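Local atomic coordinates of peptidoglycan DD-endopeptidase ShyB (PDB entry 2GU1), a protein that cleaves the peptide cross-links between peptidoglycan strands as a zinc-dependent DD-endopeptidase, probably making room for new glycan as the cell wall expands. Residues 147-152 with 171-176; 246-251 with 268-273; 254-259 with 286-291; 260-265 with 277-282. One frame throughout, in Å; residues are numbered along the deposited sequence.

Contact 1 of 4, residues 147-152 with 171-176; sequences RFDILV and SFKLAK
Phe148 and Phe172 sit opposite each other in a beta hairpin formed by strands 147-157 and 160-173 of an antiparallel sheet, and they are a non-hydrogen-bonded pair. CB of Phe148 lies over one face of the Phe172 ring, offset toward the rim, in a CH-pi contact 4.0 Å from the ring centroid. The Phe148 ring itself leads away from strand 171-173, because chi1 of 60° sets CG between its own backbone N and carbonyl carbon. Both rings meet Phe111 edge to face, which suits large aromatics on this buried side of the sheet.

On the other face, the hydrogen-bonded pairs Arg147-Lys173 and Asp149-Ser171 carry polar side chains. The aliphatic parts of the two basic residues pack together, CG of Arg147 lying 3.5 Å from CG of Lys173, while their charged ends separate: Lys173 NZ turns to a salt bridge with Asp178. Asp149 OD1 is bound by the hydroxyl of Ser104 on strand 97-106, the neighbour on the far side of strand 147-157. Four backbone bonds fix the register; one of them runs from Asp149 N to Ser171 O at 2.9 Å, while a water donates to Asp149 O.

Contact 2 of 4, residues 246-251 with 268-273; sequences YSTGDG and IEHNSV
In the M23 peptidase domain, the loop 246-251 that leads into strand 251-259 is pinned by His270, just past the end of strand 265-269. The histidine ring enters edge-on. Its ND1 donates to the backbone O of Asp250 at 2.9 Å, with an N-H...O angle of 157° and the oxygen lying in the ring plane. Seen from the carbonyl, however, the donor stands 54° above the peptide plane. The CA of His270 also approaches this oxygen, in a CA-H...O contact of 3.4 Å. At its other nitrogen, NE2, the ring is hydrogen-bonded to Thr276 on strand 274-281, so both imidazole nitrogens are engaged in this buried place and the rotation of the ring is fixed; Phe201 meets the ring as well.

The CB of Asp250 points away from strand 268-269, and its carboxylate forms a salt bridge with Arg199. Gly251 runs so close to strand 265-269 that its CA is 3.2 Å from Glu269 O, leaving no room for a beta carbon beside that oxygen and Ile268 CG2; glycine suits the place.

Ser247 has OG anti to its backbone N (chi1 173°), which brings it beside both Ile268 CD1 and the edge of the imidazole at CE1. This hydroxyl donates to Gly249 O at 2.6 Å, in the carbonyl plane and on a lone pair, while CD1 of Ile268 packs 3.6 Å from the same OG.

Contact 3 of 4, residues 254-259 with 286-291; sequences IVVRKH and VKKGQL
Val256 and Lys288 bury the most surface here, with Ile254 next, where strand 251-259 meets the turn 287-290 in the M23 domain. Val256 directs its CB toward the turn and touches it with one branch. CG2, placed anti to the carbonyl carbon, comes 3.8 Å from the backbone N of Lys288 and 4.0 Å from its CG. A beta-branched valine suits this place: it favours the extended strand and offers a short, stiff apolar knob that rests on the peptide linking Lys287 to Lys288.

Lys288 answers with its methylene chain. It crosses the valine at a slant and bends at chi3 (59°), which sets CE 3.6 Å from the carbonyl oxygen of Ile254. The part Ile254 plays is thus mainly that of its backbone. Its CB points away from the turn, and it shares with Val255 a classic beta bulge opposite Val267 on strand 265-269.

The turn has its own order. Lys287 to Gln290 form a type II turn, closed by a bond from Gln290 N to Lys287 O at 3.1 Å, and Gly289 adopts the positive phi (79°) that glycine accepts readily. Backbone hydrogen bonds between Val253 and both Gly289 and Gln290 tie the turn to the strand just before Ile254.

No hydrogen bond joins the two segments themselves. The contact is van der Waals packing at the surface, of aliphatic carbons against each other and against backbone, and the long lysine chain serves it well by lending its carbons while its ammonium extends beyond them; with Arg257 NH2 6.5 Å from Lys288 NZ, like charges probably disfavour any closer approach of the two tips.

Contact 4 of 4, residues 260-265 with 277-282; sequences PYAGNY and RYLHLD
Asn264 points the N-H of its amide at the backbone of Leu281: ND2 donates to Leu281 O at 3.0 Å, and that oxygen lies in the amide plane. With CG anti to the carbonyl carbon (chi1 -65°), the side chain reaches across, while its own backbone O accepts from Leu281 N at 2.9 Å. Asparagine suits this corner of the chain, since its short amide donates to a carbonyl oxygen that Thr304 OG1 also binds, so that Leu281 O has two partners.

Leu279 packs on both Ala262 and Tyr265. Its CD2 touches Ala262 CB at 3.7 Å, and its CG packs against Tyr265 CB, whose ring leads away to hydrogen-bond Asp46 through its hydroxyl. Small alanine lets the leucine branch come close.

His280 presents its ring edge to Tyr261 O, with CE1 3.4 Å away near the ring plane, and CB of the preceding Leu279 lies over one face, offset toward the rim. ND1 is hydrogen-bonded to Thr304 O, and the backbone N donates to Ala262 O at 2.9 Å, nearly along the C=O axis. Gly263 takes a positive phi (64°) as the chain turns.

The contact thus borders the zinc centre of the M23 peptidase: the His280 side chain is about 6 Å from the metal, and that of Leu279 about 4 Å from that of the zinc ligand His313.

Contact 1 comes first along the chain and stands apart, in the five-stranded antiparallel sheet of the Csd3-like second domain; its centre is about 26 Å from that of contact 2 and about 42 Å from that of contact 4. Contacts 2, 3 and 4 share the M23 domain and one curled antiparallel sheet, their centres about 12 to 18 Å apart. Strand 251-259 links contacts 2 and 3, and strands 265-269 and 274-281 connect contacts 2 and 4. In sequence, contact 2 alternates with both others, whereas contact 4 falls wholly between the segments of contact 3. The peptidase sheet thus runs from the loops of contact 2 to the zinc-side corner of contact 4.

Contact 1 of 4, residues 147-152 with 171-176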
# COMPACT_ATOMS: atom_id res chain seq x y z
N ARG A 147 -13.72 25.81 14.68
CA ARG A 147 -13.22 25.68 13.31
C ARG A 147 -12.00 24.76 13.24
O ARG A 147 -11.45 24.36 14.26
CB ARG A 147 -12.90 27.06 12.72
CG ARG A 147 -12.16 28.00 13.65
CD ARG A 147 -12.09 29.39 13.03
NE ARG A 147 -11.36 30.35 13.86
CZ ARG A 147 -11.20 31.63 13.55
NH1 ARG A 147 -11.71 32.12 12.43
NH2 ARG A 147 -10.51 32.43 14.36
N PHE A 148 -11.60 24.43 12.01
CA PHE A 148 -10.46 23.55 11.75
C PHE A 148 -9.62 24.03 10.56
O PHE A 148 -10.12 24.76 9.70
CB PHE A 148 -10.96 22.12 11.46
CG PHE A 148 -11.88 22.03 10.27
CD1 PHE A 148 -11.37 21.95 8.98
CD2 PHE A 148 -13.26 22.10 10.44
CE1 PHE A 148 -12.22 21.92 7.87
CE2 PHE A 148 -14.12 22.07 9.34
CZ PHE A 148 -13.60 21.99 8.05
N ASP A 149 -8.36 23.60 10.52
CA ASP A 149 -7.44 23.95 9.43
C ASP A 149 -6.62 22.71 9.16
O ASP A 149 -5.97 22.19 10.06
CB ASP A 149 -6.51 25.10 9.86
CG ASP A 149 -7.25 26.39 10.14
OD1 ASP A 149 -7.80 26.98 9.18
OD2 ASP A 149 -7.29 26.83 11.31
N ILE A 150 -6.64 22.24 7.92
CA ILE A 150 -5.90 21.05 7.52
C ILE A 150 -4.87 21.41 6.46
O ILE A 150 -5.22 21.92 5.40
CB ILE A 150 -6.84 20.00 6.90
CG1 ILE A 150 -8.07 19.81 7.79
CG2 ILE A 150 -6.10 18.68 6.70
CD1 ILE A 150 -7.76 19.35 9.23
N LEU A 151 -3.59 21.15 6.74
CA LEU A 151 -2.55 21.45 5.75
C LEU A 151 -2.25 20.18 4.95
O LEU A 151 -1.84 19.16 5.52
CB LEU A 151 -1.27 21.95 6.42
CG LEU A 151 -0.17 22.28 5.40
CD1 LEU A 151 -0.60 23.52 4.62
CD2 LEU A 151 1.17 22.53 6.08
N VAL A 152 -2.47 20.24 3.64
CA VAL A 152 -2.22 19.10 2.76
C VAL A 152 -1.17 19.45 1.70
O VAL A 152 -1.06 20.60 1.26
CB VAL A 152 -3.53 18.68 2.04
CG1 VAL A 152 -3.27 17.53 1.07
CG2 VAL A 152 -4.59 18.28 3.06
N SER A 171 -5.33 20.89 12.73
CA SER A 171 -5.51 21.73 13.90
C SER A 171 -6.97 22.15 14.05
O SER A 171 -7.61 22.55 13.08
CB SER A 171 -4.63 22.98 13.82
OG SER A 171 -5.18 23.93 12.93
N PHE A 172 -7.47 22.04 15.27
CA PHE A 172 -8.85 22.42 15.56
C PHE A 172 -8.88 23.58 16.55
O PHE A 172 -8.23 23.55 17.59
CB PHE A 172 -9.63 21.24 16.16
CG PHE A 172 -10.03 20.19 15.15
CD1 PHE A 172 -9.13 19.23 14.72
CD2 PHE A 172 -11.32 20.18 14.63
CE1 PHE A 172 -9.51 18.26 13.78
CE2 PHE A 172 -11.71 19.21 13.70
CZ PHE A 172 -10.80 18.25 13.27
N LYS A 173 -9.64 24.61 16.20
CA LYS A 173 -9.79 25.77 17.07
C LYS A 173 -11.08 25.48 17.84
O LYS A 173 -12.17 25.76 17.36
CB LYS A 173 -9.93 27.05 16.24
CG LYS A 173 -9.06 27.10 14.98
CD LYS A 173 -7.59 26.74 15.23
CE LYS A 173 -6.89 27.74 16.15
NZ LYS A 173 -7.44 27.73 17.54
N LEU A 174 -10.94 24.88 19.02
CA LEU A 174 -12.08 24.51 19.84
C LEU A 174 -12.32 25.43 21.03
O LEU A 174 -11.37 25.98 21.61
CB LEU A 174 -11.91 23.08 20.36
CG LEU A 174 -12.28 21.89 19.49
CD1 LEU A 174 -12.10 22.20 18.02
CD2 LEU A 174 -11.44 20.69 19.92
N ALA A 175 -13.58 25.59 21.40
CA ALA A 175 -13.94 26.41 22.54
C ALA A 175 -13.52 25.64 23.79
O ALA A 175 -13.13 26.23 24.79
CB ALA A 175 -15.44 26.66 22.55
N LYS A 176 -13.58 24.32 23.69
CA LYS A 176 -13.23 23.44 24.80
C LYS A 176 -11.75 23.06 24.82
O LYS A 176 -11.37 22.05 25.42
CB LYS A 176 -14.09 22.17 24.74
CG LYS A 176 -15.58 22.45 24.63
CD LYS A 176 -16.43 21.19 24.52
CE LYS A 176 -16.41 20.38 25.81
NZ LYS A 176 -17.34 19.21 25.74
O HOH W 1 -3.13 22.81 10.48

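Contact 2 of 4, residues 246-251 with 268-273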
# COMPACT_ATOMS: atom_id res chain seq x y z
N TYR A 246 0.40 -12.75 12.91
CA TYR A 246 -0.26 -11.61 13.55
C TYR A 246 0.07 -10.29 12.88
O TYR A 246 1.16 -10.13 12.33
CB TYR A 246 0.19 -11.51 15.00
CG TYR A 246 0.11 -12.81 15.76
CD1 TYR A 246 -1.07 -13.20 16.41
CD2 TYR A 246 1.21 -13.66 15.83
CE1 TYR A 246 -1.13 -14.40 17.12
CE2 TYR A 246 1.15 -14.87 16.53
CZ TYR A 246 -0.02 -15.22 17.18
OH TYR A 246 -0.06 -16.39 17.90
N SER A 247 -0.86 -9.34 12.97
CA SER A 247 -0.64 -8.01 12.41
C SER A 247 0.37 -7.32 13.31
O SER A 247 0.30 -7.43 14.54
CB SER A 247 -1.93 -7.19 12.39
OG SER A 247 -1.67 -5.85 12.00
N THR A 248 1.32 -6.61 12.71
CA THR A 248 2.32 -5.90 13.48
C THR A 248 1.82 -4.53 13.94
O THR A 248 2.55 -3.77 14.57
CB THR A 248 3.61 -5.73 12.67
OG1 THR A 248 3.28 -5.23 11.36
CG2 THR A 248 4.33 -7.07 12.53
N GLY A 249 0.56 -4.23 13.61
CA GLY A 249 0.02 -2.94 14.02
C GLY A 249 -1.48 -2.79 13.87
O GLY A 249 -2.14 -3.60 13.20
N ASP A 250 -2.04 -1.77 14.51
CA ASP A 250 -3.47 -1.51 14.41
C ASP A 250 -3.70 -1.12 12.95
O ASP A 250 -2.83 -0.52 12.32
CB ASP A 250 -3.89 -0.35 15.32
CG ASP A 250 -3.55 -0.60 16.78
OD1 ASP A 250 -3.73 -1.74 17.26
OD2 ASP A 250 -3.12 0.35 17.46
N GLY A 251 -4.87 -1.46 12.42
CA GLY A 251 -5.13 -1.10 11.04
C GLY A 251 -6.38 -1.72 10.47
O GLY A 251 -7.22 -2.28 11.19
N ILE A 268 -2.59 -4.96 5.06
CA ILE A 268 -3.24 -4.16 6.08
C ILE A 268 -2.72 -2.74 5.98
O ILE A 268 -1.53 -2.52 5.77
CB ILE A 268 -2.94 -4.72 7.50
CG1 ILE A 268 -3.62 -6.09 7.66
CG2 ILE A 268 -3.42 -3.75 8.57
CD1 ILE A 268 -3.37 -6.74 9.00
N GLU A 269 -3.62 -1.77 6.10
CA GLU A 269 -3.22 -0.37 6.07
C GLU A 269 -3.28 0.09 7.51
O GLU A 269 -4.33 0.05 8.15
CB GLU A 269 -4.17 0.45 5.19
CG GLU A 269 -3.84 1.93 5.17
CD GLU A 269 -4.58 2.69 4.08
OE1 GLU A 269 -5.82 2.56 4.01
OE2 GLU A 269 -3.92 3.41 3.29
N HIS A 270 -2.13 0.52 8.02
CA HIS A 270 -2.02 0.97 9.40
C HIS A 270 -2.34 2.44 9.56
O HIS A 270 -2.98 2.84 10.53
CB HIS A 270 -0.61 0.66 9.90
CG HIS A 270 -0.27 -0.80 9.80
ND1 HIS A 270 -0.92 -1.76 10.55
CD2 HIS A 270 0.58 -1.46 8.99
CE1 HIS A 270 -0.47 -2.95 10.21
NE2 HIS A 270 0.44 -2.80 9.26
N ASN A 271 -1.88 3.25 8.60
CA ASN A 271 -2.17 4.68 8.60
C ASN A 271 -1.87 5.22 7.20
O ASN A 271 -1.66 4.44 6.27
CB ASN A 271 -1.37 5.41 9.69
CG ASN A 271 0.11 5.52 9.37
OD1 ASN A 271 0.59 4.99 8.38
ND2 ASN A 271 0.84 6.22 10.24
N SER A 272 -1.85 6.53 7.04
CA SER A 272 -1.59 7.14 5.74
C SER A 272 -0.24 6.79 5.11
O SER A 272 -0.07 6.95 3.90
CB SER A 272 -1.71 8.67 5.85
OG SER A 272 -0.88 9.17 6.89
N VAL A 273 0.69 6.30 5.91
CA VAL A 273 2.03 5.99 5.42
C VAL A 273 2.40 4.49 5.37
O VAL A 273 3.01 4.03 4.41
CB VAL A 273 3.08 6.73 6.30
CG1 VAL A 273 4.48 6.36 5.88
CG2 VAL A 273 2.85 8.25 6.21

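Contact 3 of 4, residues 254-259 with 286-291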
# COMPACT_ATOMS: atom_id res chain seq x y z
N ILE A 254 -7.22 -4.19 3.87
CA ILE A 254 -7.62 -3.55 2.63
C ILE A 254 -7.55 -4.49 1.44
O ILE A 254 -8.17 -4.24 0.41
CB ILE A 254 -6.75 -2.30 2.34
CG1 ILE A 254 -5.27 -2.68 2.26
CG2 ILE A 254 -6.96 -1.26 3.43
CD1 ILE A 254 -4.36 -1.51 1.96
N VAL A 255 -6.79 -5.58 1.58
CA VAL A 255 -6.65 -6.55 0.50
C VAL A 255 -6.64 -7.99 1.00
O VAL A 255 -5.96 -8.31 1.98
CB VAL A 255 -5.36 -6.31 -0.30
CG1 VAL A 255 -5.23 -7.34 -1.41
CG2 VAL A 255 -5.35 -4.90 -0.87
N VAL A 256 -7.38 -8.85 0.32
CA VAL A 256 -7.48 -10.27 0.65
C VAL A 256 -7.56 -11.00 -0.69
O VAL A 256 -8.63 -11.07 -1.29
CB VAL A 256 -8.75 -10.58 1.46
CG1 VAL A 256 -8.83 -12.07 1.76
CG2 VAL A 256 -8.76 -9.79 2.73
N ARG A 257 -6.43 -11.53 -1.16
CA ARG A 257 -6.40 -12.21 -2.45
C ARG A 257 -5.72 -13.57 -2.48
O ARG A 257 -4.96 -13.93 -1.59
CB ARG A 257 -5.71 -11.34 -3.50
CG ARG A 257 -6.32 -9.99 -3.74
CD ARG A 257 -5.88 -9.46 -5.10
NE ARG A 257 -6.19 -8.05 -5.26
CZ ARG A 257 -7.40 -7.52 -5.10
NH1 ARG A 257 -8.43 -8.29 -4.77
NH2 ARG A 257 -7.58 -6.21 -5.26
N LYS A 258 -6.01 -14.30 -3.56
CA LYS A 258 -5.40 -15.59 -3.82
C LYS A 258 -4.64 -15.36 -5.12
O LYS A 258 -5.23 -15.28 -6.19
CB LYS A 258 -6.46 -16.68 -4.02
CG LYS A 258 -5.91 -18.10 -3.92
CD LYS A 258 -4.76 -18.34 -4.90
CE LYS A 258 -3.78 -19.39 -4.38
NZ LYS A 258 -2.60 -19.57 -5.28
N HIS A 259 -3.32 -15.25 -5.01
CA HIS A 259 -2.46 -15.00 -6.16
C HIS A 259 -1.77 -16.29 -6.60
O HIS A 259 -1.32 -17.08 -5.77
CB HIS A 259 -1.44 -13.93 -5.77
CG HIS A 259 -0.65 -13.38 -6.92
ND1 HIS A 259 0.40 -14.06 -7.49
CD2 HIS A 259 -0.73 -12.19 -7.56
CE1 HIS A 259 0.94 -13.31 -8.44
NE2 HIS A 259 0.27 -12.17 -8.50
N VAL A 286 -9.29 -13.12 8.35
CA VAL A 286 -9.95 -11.83 8.40
C VAL A 286 -10.50 -11.50 7.02
O VAL A 286 -10.20 -12.19 6.04
CB VAL A 286 -8.97 -10.71 8.83
CG1 VAL A 286 -8.62 -10.85 10.30
CG2 VAL A 286 -7.70 -10.77 8.00
N LYS A 287 -11.31 -10.45 6.93
CA LYS A 287 -11.89 -10.05 5.65
C LYS A 287 -11.67 -8.57 5.38
O LYS A 287 -11.34 -7.81 6.28
CB LYS A 287 -13.39 -10.36 5.64
CG LYS A 287 -14.06 -10.03 4.32
CD LYS A 287 -15.56 -10.28 4.36
CE LYS A 287 -16.19 -9.92 3.02
NZ LYS A 287 -15.94 -8.49 2.66
N LYS A 288 -11.86 -8.17 4.12
CA LYS A 288 -11.71 -6.77 3.74
C LYS A 288 -12.55 -5.89 4.65
O LYS A 288 -13.63 -6.28 5.08
CB LYS A 288 -12.17 -6.55 2.30
CG LYS A 288 -11.15 -6.89 1.23
CD LYS A 288 -11.57 -6.27 -0.10
CE LYS A 288 -11.69 -4.76 0.01
NZ LYS A 288 -12.20 -4.12 -1.24
N GLY A 289 -12.05 -4.69 4.92
CA GLY A 289 -12.77 -3.75 5.76
C GLY A 289 -12.69 -4.02 7.25
O GLY A 289 -12.98 -3.14 8.06
N GLN A 290 -12.29 -5.23 7.63
CA GLN A 290 -12.19 -5.55 9.04
C GLN A 290 -11.02 -4.81 9.68
O GLN A 290 -9.92 -4.75 9.12
CB GLN A 290 -12.01 -7.06 9.24
CG GLN A 290 -11.92 -7.48 10.70
CD GLN A 290 -11.87 -8.98 10.90
OE1 GLN A 290 -11.82 -9.46 12.04
NE2 GLN A 290 -11.87 -9.73 9.81
N LEU A 291 -11.27 -4.22 10.84
CA LEU A 291 -10.23 -3.51 11.56
C LEU A 291 -9.55 -4.49 12.49
O LEU A 291 -10.21 -5.32 13.12
CB LEU A 291 -10.82 -2.35 12.37
CG LEU A 291 -10.77 -0.96 11.74
CD1 LEU A 291 -11.43 -0.98 10.38
CD2 LEU A 291 -11.46 0.04 12.67

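Contact 4 of 4, residues 260-265 with 277-282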
# COMPACT_ATOMS: atom_id res chain seq x y z
N PRO A 260 -1.68 -16.53 -7.92
CA PRO A 260 -1.04 -17.74 -8.44
C PRO A 260 0.39 -17.94 -7.94
O PRO A 260 0.84 -19.08 -7.75
CB PRO A 260 -1.08 -17.53 -9.96
CG PRO A 260 -2.27 -16.63 -10.16
CD PRO A 260 -2.16 -15.66 -9.02
N TYR A 261 1.10 -16.84 -7.72
CA TYR A 261 2.48 -16.92 -7.27
C TYR A 261 2.71 -16.48 -5.83
O TYR A 261 3.54 -17.08 -5.13
CB TYR A 261 3.35 -16.11 -8.24
CG TYR A 261 3.32 -16.72 -9.62
CD1 TYR A 261 4.16 -17.78 -9.95
CD2 TYR A 261 2.38 -16.30 -10.57
CE1 TYR A 261 4.05 -18.43 -11.18
CE2 TYR A 261 2.27 -16.94 -11.80
CZ TYR A 261 3.11 -18.00 -12.10
OH TYR A 261 2.98 -18.66 -13.30
N ALA A 262 2.00 -15.46 -5.39
CA ALA A 262 2.14 -14.99 -4.01
C ALA A 262 1.24 -15.83 -3.10
O ALA A 262 1.27 -15.68 -1.88
CB ALA A 262 1.77 -13.52 -3.92
N GLY A 263 0.46 -16.71 -3.72
CA GLY A 263 -0.46 -17.56 -2.96
C GLY A 263 -1.49 -16.70 -2.28
O GLY A 263 -1.81 -15.61 -2.76
N ASN A 264 -2.04 -17.18 -1.16
CA ASN A 264 -3.01 -16.40 -0.41
C ASN A 264 -2.25 -15.28 0.30
O ASN A 264 -1.24 -15.52 0.96
CB ASN A 264 -3.70 -17.26 0.65
CG ASN A 264 -4.55 -18.36 0.05
OD1 ASN A 264 -5.45 -18.09 -0.74
ND2 ASN A 264 -4.27 -19.60 0.42
N TYR A 265 -2.71 -14.04 0.14
CA TYR A 265 -2.01 -12.95 0.80
C TYR A 265 -2.95 -11.89 1.31
O TYR A 265 -4.12 -11.79 0.90
CB TYR A 265 -0.90 -12.36 -0.10
CG TYR A 265 -1.33 -11.37 -1.17
CD1 TYR A 265 -1.40 -10.01 -0.89
CD2 TYR A 265 -1.58 -11.80 -2.47
CE1 TYR A 265 -1.70 -9.08 -1.90
CE2 TYR A 265 -1.89 -10.88 -3.48
CZ TYR A 265 -1.94 -9.53 -3.19
OH TYR A 265 -2.18 -8.61 -4.21
N ARG A 277 2.28 -6.48 4.33
CA ARG A 277 1.77 -7.57 3.48
C ARG A 277 2.20 -8.91 4.06
O ARG A 277 3.30 -9.03 4.61
CB ARG A 277 2.35 -7.48 2.07
CG ARG A 277 1.98 -6.24 1.30
CD ARG A 277 2.68 -6.30 -0.03
NE ARG A 277 2.19 -5.30 -0.96
CZ ARG A 277 2.83 -4.95 -2.07
NH1 ARG A 277 4.00 -5.52 -2.36
NH2 ARG A 277 2.31 -4.04 -2.88
N TYR A 278 1.33 -9.91 3.90
CA TYR A 278 1.59 -11.26 4.41
C TYR A 278 1.28 -12.24 3.26
O TYR A 278 0.13 -12.37 2.85
CB TYR A 278 0.67 -11.53 5.61
CG TYR A 278 0.68 -10.43 6.67
CD1 TYR A 278 1.42 -10.56 7.84
CD2 TYR A 278 -0.01 -9.23 6.47
CE1 TYR A 278 1.48 -9.53 8.78
CE2 TYR A 278 0.04 -8.19 7.40
CZ TYR A 278 0.79 -8.34 8.55
OH TYR A 278 0.89 -7.29 9.43
N LEU A 279 2.30 -12.93 2.76
CA LEU A 279 2.13 -13.85 1.63
C LEU A 279 2.29 -15.34 1.91
O LEU A 279 2.81 -15.75 2.95
CB LEU A 279 3.09 -13.48 0.51
CG LEU A 279 2.86 -12.21 -0.31
CD1 LEU A 279 2.80 -10.99 0.59
CD2 LEU A 279 4.00 -12.08 -1.34
N HIS A 280 1.82 -16.13 0.94
CA HIS A 280 1.89 -17.59 0.98
C HIS A 280 1.10 -18.22 2.12
O HIS A 280 1.34 -19.36 2.50
CB HIS A 280 3.35 -18.03 1.06
CG HIS A 280 4.22 -17.42 -0.01
ND1 HIS A 280 3.99 -17.62 -1.35
CD2 HIS A 280 5.30 -16.60 0.08
CE1 HIS A 280 4.90 -16.95 -2.05
NE2 HIS A 280 5.70 -16.33 -1.21
N LEU A 281 0.14 -17.48 2.66
CA LEU A 281 -0.67 -17.97 3.76
C LEU A 281 -1.45 -19.24 3.44
O LEU A 281 -1.93 -19.43 2.32
CB LEU A 281 -1.63 -16.87 4.20
CG LEU A 281 -1.01 -15.53 4.61
CD1 LEU A 281 -2.09 -14.49 4.81
CD2 LEU A 281 -0.20 -15.71 5.91
N ASP A 282 -1.56 -20.12 4.42
CA ASP A 282 -2.32 -21.35 4.23
C ASP A 282 -3.80 -21.01 4.38
O ASP A 282 -4.65 -21.56 3.68
CB ASP A 282 -1.95 -22.40 5.28
CG ASP A 282 -2.70 -23.71 5.07
OD1 ASP A 282 -2.48 -24.35 4.03
OD2 ASP A 282 -3.54 -24.08 5.92